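Local coordinates for putative lipoprotein (Parabacteroides distasonis, PDB 4FVS) that is of unknown function but is probably an exported lipoprotein that binds lipid, at residues N104-Y109 against E185-N190; V194-Y199 against S207-E212. All coordinates share one frame; numbering follows the deposited sequence.

Passing along the chain from the N terminus, one first meets 104-109, in the loop after strand 102-104. Contact 1 closes a long excursion of 75 residues, through strands 123-129, 132-154 and 157-171, when strand 179-188 returns its end to that loop. Contact 2 opens afterwards and spans the short turn of the hairpin made by strands 192-200 and 205-214. The two are therefore in series, neither nested nor crossed, with centres about 15 Å apart. They are coupled through neighbouring strands 179-188 and 192-200: Trp-186 of contact 1 probably exchanges backbone hydrogen bonds with Val-194 and Arg-195 of contact 2, and its indole packs on Glu-197.

Contact 1 (N104-Y109 against E185-N190); sequences NYPNPY and EWYSPN
Tyr-105 and Tyr-187 carry a loop-to-strand contact in a beta-rich chain whose family is grouped with LolA and LolB, joining the chain just after strand 102-104 to the end of strand 179-188. The pair illustrates how a T-shaped (edge-to-face) stack can work together with hydrogen bonds. Tyr-105 turns its ring edge onto one face of Tyr-187: CD2 of Tyr-105 lies 3.6 Å from CE2 of Tyr-187, displaced toward the rim. The ring planes stand at 87°. Between the ring centroids the distance is 5.1 Å. Tyr-187 CG sits between its own backbone N and carbonyl carbon (chi1 59°), which sends the ring across to the loop.

There the phenol does a second job. Tyr-187 OH donates to Pro-106 O at 2.5 Å, meeting a lone pair in the carbonyl plane with a C=O...donor angle of 141°, and that oxygen lies near the plane of the Tyr-187 ring, at its edge. At the far end of Tyr-105, its OH gives a weak bond of 3.3 Å to Glu-185 OE1, which lies at the edge of the phenol ring. Further along, Tyr-109 CE2 makes a looser apolar approach to Pro-189 CG at 4.5 Å. The loop is shaped here by an Asx turn, in which Asn-107 OD1 accepts from Tyr-109 N at 3.1 Å.

Surrounding residues complete the cluster: Arg-144 makes a cation-pi contact with Tyr-105, and Phe-7 meets Tyr-187 edge-to-face.

The chemistry implies that Tyr-187 is held through its face by the Tyr-105 ring edge and through its OH by Pro-106 O, while each oxygen of the buried Glu-185 carboxylate has a weak bond with a hydroxyl, OE1 with Tyr-105 and OE2 with Thr-82.

Contact 2 (V194-Y199 against S207-E212); sequences VRTEQY and SYTVLE
The guanidinium of Arg-195 has Tyr-208 CB over one face and the carboxylate of Glu-197 at its edge. The guanidinium and the Tyr-208 ring, whose planes are only 19° apart, approach obliquely, Arg-195 NH2 lying 3.9 Å from Tyr-208 CD2. An extended chain, with CG anti to the backbone N (chi1 -175°), carries Arg-195 there, and NH1 reaches Val-210 CG1 at 3.5 Å. Both NE and NH2 grip one oxygen, Glu-197 OE2, side-on in a salt bridge (NE to OE2 2.9 Å), while Tyr-199 OH donates to Glu-197 OE1. Tyr-21 lies against the Tyr-208 ring from the next strand.

Thr-196 and Thr-209 point to the other face of the sheet, where their OG1 atoms are hydrogen-bonded at 2.8 Å; Arg-18 NH2 bonds Thr-209 OG1 as well. Between the backbones, Thr-196 and Thr-209 form a hydrogen-bonded pair, Thr-196 N to Thr-209 O at 3.1 Å and Thr-209 N to Thr-196 O at 2.9 Å. Leu-211 N extends the ladder to Val-194 O.

The arrangement is that of an antiparallel beta hairpin; on the other side of 192-200, against strand 179-188, Val-194 and Arg-195 both face Trp-186 in a classic beta bulge.

Contact 1 (N104-Y109 against E185-N190)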
loop_
_atom_site.group_PDB
_atom_site.type_symbol
_atom_site.label_atom_id
_atom_site.label_comp_id
_atom_site.label_asym_id
_atom_site.label_seq_id
_atom_site.Cartn_x
_atom_site.Cartn_y
_atom_site.Cartn_z
ATOM N N ASN A 104 1.737 -1.120 11.078
ATOM C CA ASN A 104 3.141 -0.720 11.146
ATOM C C ASN A 104 3.931 -1.244 9.956
ATOM O O ASN A 104 3.561 -2.265 9.352
ATOM C CB ASN A 104 3.801 -1.208 12.429
ATOM C CG ASN A 104 4.052 -2.700 12.500
ATOM O OD1 ASN A 104 3.254 -3.515 12.068
ATOM N ND2 ASN A 104 5.166 -3.096 13.066
ATOM N N TYR A 105 5.044 -0.541 9.653
ATOM C CA TYR A 105 6.020 -0.898 8.655
ATOM C C TYR A 105 7.365 -0.886 9.360
ATOM O O TYR A 105 7.887 0.178 9.700
ATOM C CB TYR A 105 5.950 0.017 7.412
ATOM C CG TYR A 105 4.806 -0.345 6.489
ATOM C CD1 TYR A 105 3.504 0.080 6.755
ATOM C CD2 TYR A 105 5.013 -1.144 5.372
ATOM C CE1 TYR A 105 2.438 -0.281 5.933
ATOM C CE2 TYR A 105 3.952 -1.518 4.542
ATOM C CZ TYR A 105 2.665 -1.084 4.828
ATOM O OH TYR A 105 1.618 -1.418 4.003
ATOM N N PRO A 106 7.898 -2.073 9.694
ATOM C CA PRO A 106 9.184 -2.129 10.404
ATOM C C PRO A 106 10.340 -1.556 9.572
ATOM O O PRO A 106 10.297 -1.578 8.351
ATOM C CB PRO A 106 9.380 -3.631 10.663
ATOM C CG PRO A 106 8.019 -4.232 10.538
ATOM C CD PRO A 106 7.376 -3.429 9.439
ATOM N N ASN A 107 11.337 -0.985 10.250
ATOM C CA ASN A 107 12.542 -0.387 9.690
ATOM C C ASN A 107 13.703 -1.376 9.825
ATOM O O ASN A 107 14.229 -1.568 10.928
ATOM C CB ASN A 107 12.852 0.940 10.401
ATOM C CG ASN A 107 14.145 1.625 10.012
ATOM O OD1 ASN A 107 14.737 1.378 8.946
ATOM N ND2 ASN A 107 14.574 2.552 10.861
ATOM N N PRO A 108 14.140 -1.992 8.715
ATOM C CA PRO A 108 15.221 -2.988 8.808
ATOM C C PRO A 108 16.614 -2.379 8.900
ATOM O O PRO A 108 17.595 -3.114 9.116
ATOM C CB PRO A 108 15.072 -3.766 7.519
ATOM C CG PRO A 108 14.528 -2.759 6.569
ATOM C CD PRO A 108 13.624 -1.873 7.338
ATOM N N TYR A 109 16.707 -1.050 8.737
ATOM C CA TYR A 109 17.987 -0.329 8.762
ATOM C C TYR A 109 18.320 0.169 10.164
ATOM O O TYR A 109 19.468 0.514 10.429
ATOM C CB TYR A 109 17.973 0.840 7.775
ATOM C CG TYR A 109 17.526 0.430 6.388
ATOM C CD1 TYR A 109 18.381 -0.261 5.537
ATOM C CD2 TYR A 109 16.234 0.707 5.933
ATOM C CE1 TYR A 109 17.982 -0.635 4.257
ATOM C CE2 TYR A 109 15.817 0.318 4.661
ATOM C CZ TYR A 109 16.700 -0.348 3.825
ATOM O OH TYR A 109 16.366 -0.730 2.550
ATOM N N GLU A 185 5.816 -6.416 -1.054
ATOM C CA GLU A 185 5.926 -4.972 -1.096
ATOM C C GLU A 185 7.370 -4.575 -0.901
ATOM O O GLU A 185 8.066 -5.177 -0.093
ATOM C CB GLU A 185 5.027 -4.313 -0.029
ATOM C CG GLU A 185 3.538 -4.370 -0.333
ATOM C CD GLU A 185 2.599 -3.663 0.624
ATOM O OE1 GLU A 185 2.946 -3.544 1.821
ATOM O OE2 GLU A 185 1.476 -3.309 0.195
ATOM N N TRP A 186 7.826 -3.591 -1.658
ATOM C CA TRP A 186 9.141 -2.969 -1.525
ATOM C C TRP A 186 8.909 -1.549 -1.128
ATOM O O TRP A 186 8.298 -0.790 -1.887
ATOM C CB TRP A 186 9.969 -3.046 -2.808
ATOM C CG TRP A 186 10.516 -4.387 -3.154
ATOM C CD1 TRP A 186 11.786 -4.833 -2.949
ATOM C CD2 TRP A 186 9.838 -5.420 -3.874
ATOM N NE1 TRP A 186 11.945 -6.083 -3.503
ATOM C CE2 TRP A 186 10.760 -6.474 -4.064
ATOM C CE3 TRP A 186 8.526 -5.572 -4.354
ATOM C CZ2 TRP A 186 10.416 -7.652 -4.720
ATOM C CZ3 TRP A 186 8.180 -6.747 -4.992
ATOM C CH2 TRP A 186 9.113 -7.773 -5.163
ATOM N N TYR A 187 9.336 -1.180 0.062
ATOM C CA TYR A 187 9.124 0.182 0.518
ATOM C C TYR A 187 10.448 0.806 0.944
ATOM O O TYR A 187 11.300 0.148 1.540
ATOM C CB TYR A 187 8.085 0.229 1.630
ATOM C CG TYR A 187 8.400 -0.570 2.874
ATOM C CD1 TYR A 187 9.016 0.026 3.965
ATOM C CD2 TYR A 187 7.937 -1.871 3.025
ATOM C CE1 TYR A 187 9.257 -0.683 5.142
ATOM C CE2 TYR A 187 8.125 -2.575 4.221
ATOM C CZ TYR A 187 8.819 -1.985 5.264
ATOM O OH TYR A 187 9.042 -2.653 6.440
ATOM N N SER A 188 10.626 2.073 0.596
ATOM C CA SER A 188 11.863 2.796 0.857
ATOM C C SER A 188 11.620 4.031 1.745
ATOM O O SER A 188 10.536 4.631 1.673
ATOM C CB SER A 188 12.471 3.223 -0.471
ATOM O OG SER A 188 13.823 3.638 -0.339
ATOM N N PRO A 189 12.628 4.472 2.537
ATOM C CA PRO A 189 12.437 5.676 3.358
ATOM C C PRO A 189 12.123 6.925 2.538
ATOM O O PRO A 189 12.704 7.124 1.465
ATOM C CB PRO A 189 13.788 5.837 4.045
ATOM C CG PRO A 189 14.375 4.485 4.054
ATOM C CD PRO A 189 13.976 3.903 2.755
ATOM N N ASN A 190 11.164 7.733 3.041
ATOM C CA ASN A 190 10.668 9.016 2.513
ATOM C C ASN A 190 10.077 8.869 1.099
ATOM O O ASN A 190 9.921 9.864 0.389
ATOM C CB ASN A 190 11.792 10.064 2.527
ATOM C CG ASN A 190 12.456 10.204 3.868
ATOM O OD1 ASN A 190 11.801 10.356 4.905
ATOM N ND2 ASN A 190 13.774 10.138 3.871
#

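Contact 2 (V194-Y199 against S207-E212)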
loop_
_atom_site.group_PDB
_atom_site.type_symbol
_atom_site.label_atom_id
_atom_site.label_comp_id
_atom_site.label_asym_id
_atom_site.label_seq_id
_atom_site.Cartn_x
_atom_site.Cartn_y
_atom_site.Cartn_z
ATOM N N VAL A 194 7.647 1.384 -3.550
ATOM C CA VAL A 194 8.476 1.494 -4.759
ATOM C C VAL A 194 7.984 0.444 -5.792
ATOM O O VAL A 194 7.795 0.760 -6.986
ATOM C CB VAL A 194 9.987 1.327 -4.421
ATOM C CG1 VAL A 194 10.851 1.282 -5.672
ATOM C CG2 VAL A 194 10.457 2.436 -3.486
ATOM N N ARG A 195 7.778 -0.796 -5.313
ATOM C CA ARG A 195 7.280 -1.906 -6.110
ATOM C C ARG A 195 6.387 -2.814 -5.275
ATOM O O ARG A 195 6.632 -2.997 -4.082
ATOM C CB ARG A 195 8.450 -2.711 -6.683
ATOM C CG ARG A 195 8.004 -3.822 -7.616
ATOM C CD ARG A 195 9.142 -4.670 -8.135
ATOM N NE ARG A 195 8.616 -5.762 -8.959
ATOM C CZ ARG A 195 8.368 -5.671 -10.260
ATOM N NH1 ARG A 195 8.653 -4.554 -10.924
ATOM N NH2 ARG A 195 7.866 -6.704 -10.916
ATOM N N THR A 196 5.338 -3.362 -5.890
ATOM C CA THR A 196 4.455 -4.343 -5.250
ATOM C C THR A 196 4.182 -5.472 -6.270
ATOM O O THR A 196 4.194 -5.225 -7.477
ATOM C CB THR A 196 3.158 -3.739 -4.681
ATOM O OG1 THR A 196 2.239 -3.383 -5.707
ATOM C CG2 THR A 196 3.385 -2.573 -3.754
ATOM N N GLU A 197 4.003 -6.710 -5.781
ATOM C CA GLU A 197 3.650 -7.876 -6.593
ATOM C C GLU A 197 2.521 -8.631 -5.939
ATOM O O GLU A 197 2.487 -8.724 -4.707
ATOM C CB GLU A 197 4.835 -8.790 -6.791
ATOM C CG GLU A 197 5.881 -8.212 -7.715
ATOM C CD GLU A 197 7.120 -9.063 -7.876
ATOM O OE1 GLU A 197 7.155 -10.188 -7.322
ATOM O OE2 GLU A 197 8.076 -8.578 -8.523
ATOM N N GLN A 198 1.568 -9.138 -6.734
ATOM C CA GLN A 198 0.415 -9.877 -6.200
ATOM C C GLN A 198 0.298 -11.235 -6.898
ATOM O O GLN A 198 0.291 -11.296 -8.125
ATOM C CB GLN A 198 -0.895 -9.078 -6.333
ATOM C CG GLN A 198 -0.912 -7.714 -5.628
ATOM C CD GLN A 198 -0.208 -6.642 -6.412
ATOM O OE1 GLN A 198 -0.400 -6.503 -7.616
ATOM N NE2 GLN A 198 0.617 -5.851 -5.752
ATOM N N TYR A 199 0.208 -12.313 -6.100
ATOM C CA TYR A 199 0.144 -13.708 -6.541
ATOM C C TYR A 199 -1.109 -14.426 -6.075
ATOM O O TYR A 199 -1.663 -14.078 -5.026
ATOM C CB TYR A 199 1.347 -14.463 -5.982
ATOM C CG TYR A 199 2.675 -13.973 -6.513
ATOM C CD1 TYR A 199 3.342 -12.905 -5.912
ATOM C CD2 TYR A 199 3.295 -14.610 -7.584
ATOM C CE1 TYR A 199 4.563 -12.449 -6.400
ATOM C CE2 TYR A 199 4.508 -14.151 -8.091
ATOM C CZ TYR A 199 5.135 -13.067 -7.498
ATOM O OH TYR A 199 6.329 -12.612 -7.991
ATOM N N SER A 207 -0.602 -9.438 -10.886
ATOM C CA SER A 207 -0.380 -8.021 -11.116
ATOM C C SER A 207 0.845 -7.531 -10.363
ATOM O O SER A 207 1.404 -8.256 -9.548
ATOM C CB SER A 207 -1.607 -7.211 -10.694
ATOM O OG SER A 207 -2.063 -7.549 -9.395
ATOM N N TYR A 208 1.260 -6.294 -10.645
ATOM C CA TYR A 208 2.380 -5.624 -9.998
ATOM C C TYR A 208 2.214 -4.112 -10.161
ATOM O O TYR A 208 1.415 -3.660 -10.994
ATOM C CB TYR A 208 3.734 -6.117 -10.523
ATOM C CG TYR A 208 4.046 -5.739 -11.955
ATOM C CD1 TYR A 208 3.612 -6.529 -13.018
ATOM C CD2 TYR A 208 4.840 -4.629 -12.248
ATOM C CE1 TYR A 208 3.905 -6.187 -14.339
ATOM C CE2 TYR A 208 5.123 -4.268 -13.564
ATOM C CZ TYR A 208 4.656 -5.052 -14.604
ATOM O OH TYR A 208 4.946 -4.710 -15.898
ATOM N N THR A 209 2.889 -3.335 -9.297
ATOM C CA THR A 209 2.862 -1.870 -9.381
ATOM C C THR A 209 4.306 -1.365 -9.269
ATOM O O THR A 209 5.148 -2.010 -8.630
ATOM C CB THR A 209 1.924 -1.197 -8.348
ATOM O OG1 THR A 209 2.590 -1.037 -7.105
ATOM C CG2 THR A 209 0.575 -1.887 -8.193
ATOM N N VAL A 210 4.592 -0.233 -9.923
ATOM C CA VAL A 210 5.906 0.390 -9.889
ATOM C C VAL A 210 5.743 1.879 -9.720
ATOM O O VAL A 210 4.789 2.452 -10.262
ATOM C CB VAL A 210 6.830 0.086 -11.116
ATOM C CG1 VAL A 210 7.404 -1.307 -11.068
ATOM C CG2 VAL A 210 6.116 0.295 -12.425
ATOM N N LEU A 211 6.693 2.500 -8.966
ATOM C CA LEU A 211 6.799 3.936 -8.787
ATOM C C LEU A 211 7.462 4.487 -10.041
ATOM O O LEU A 211 8.595 4.115 -10.362
ATOM C CB LEU A 211 7.583 4.252 -7.519
ATOM C CG LEU A 211 7.855 5.732 -7.239
ATOM C CD1 LEU A 211 6.591 6.480 -6.805
ATOM C CD2 LEU A 211 8.959 5.877 -6.227
ATOM N N GLU A 212 6.738 5.310 -10.795
ATOM C CA GLU A 212 7.244 5.820 -12.076
ATOM C C GLU A 212 7.749 7.277 -11.989
ATOM O O GLU A 212 8.655 7.642 -12.724
ATOM C CB GLU A 212 6.146 5.725 -13.137
ATOM C CG GLU A 212 5.555 4.333 -13.298
ATOM C CD GLU A 212 5.879 3.586 -14.574
ATOM O OE1 GLU A 212 6.308 4.226 -15.563
ATOM O OE2 GLU A 212 5.635 2.361 -14.603
#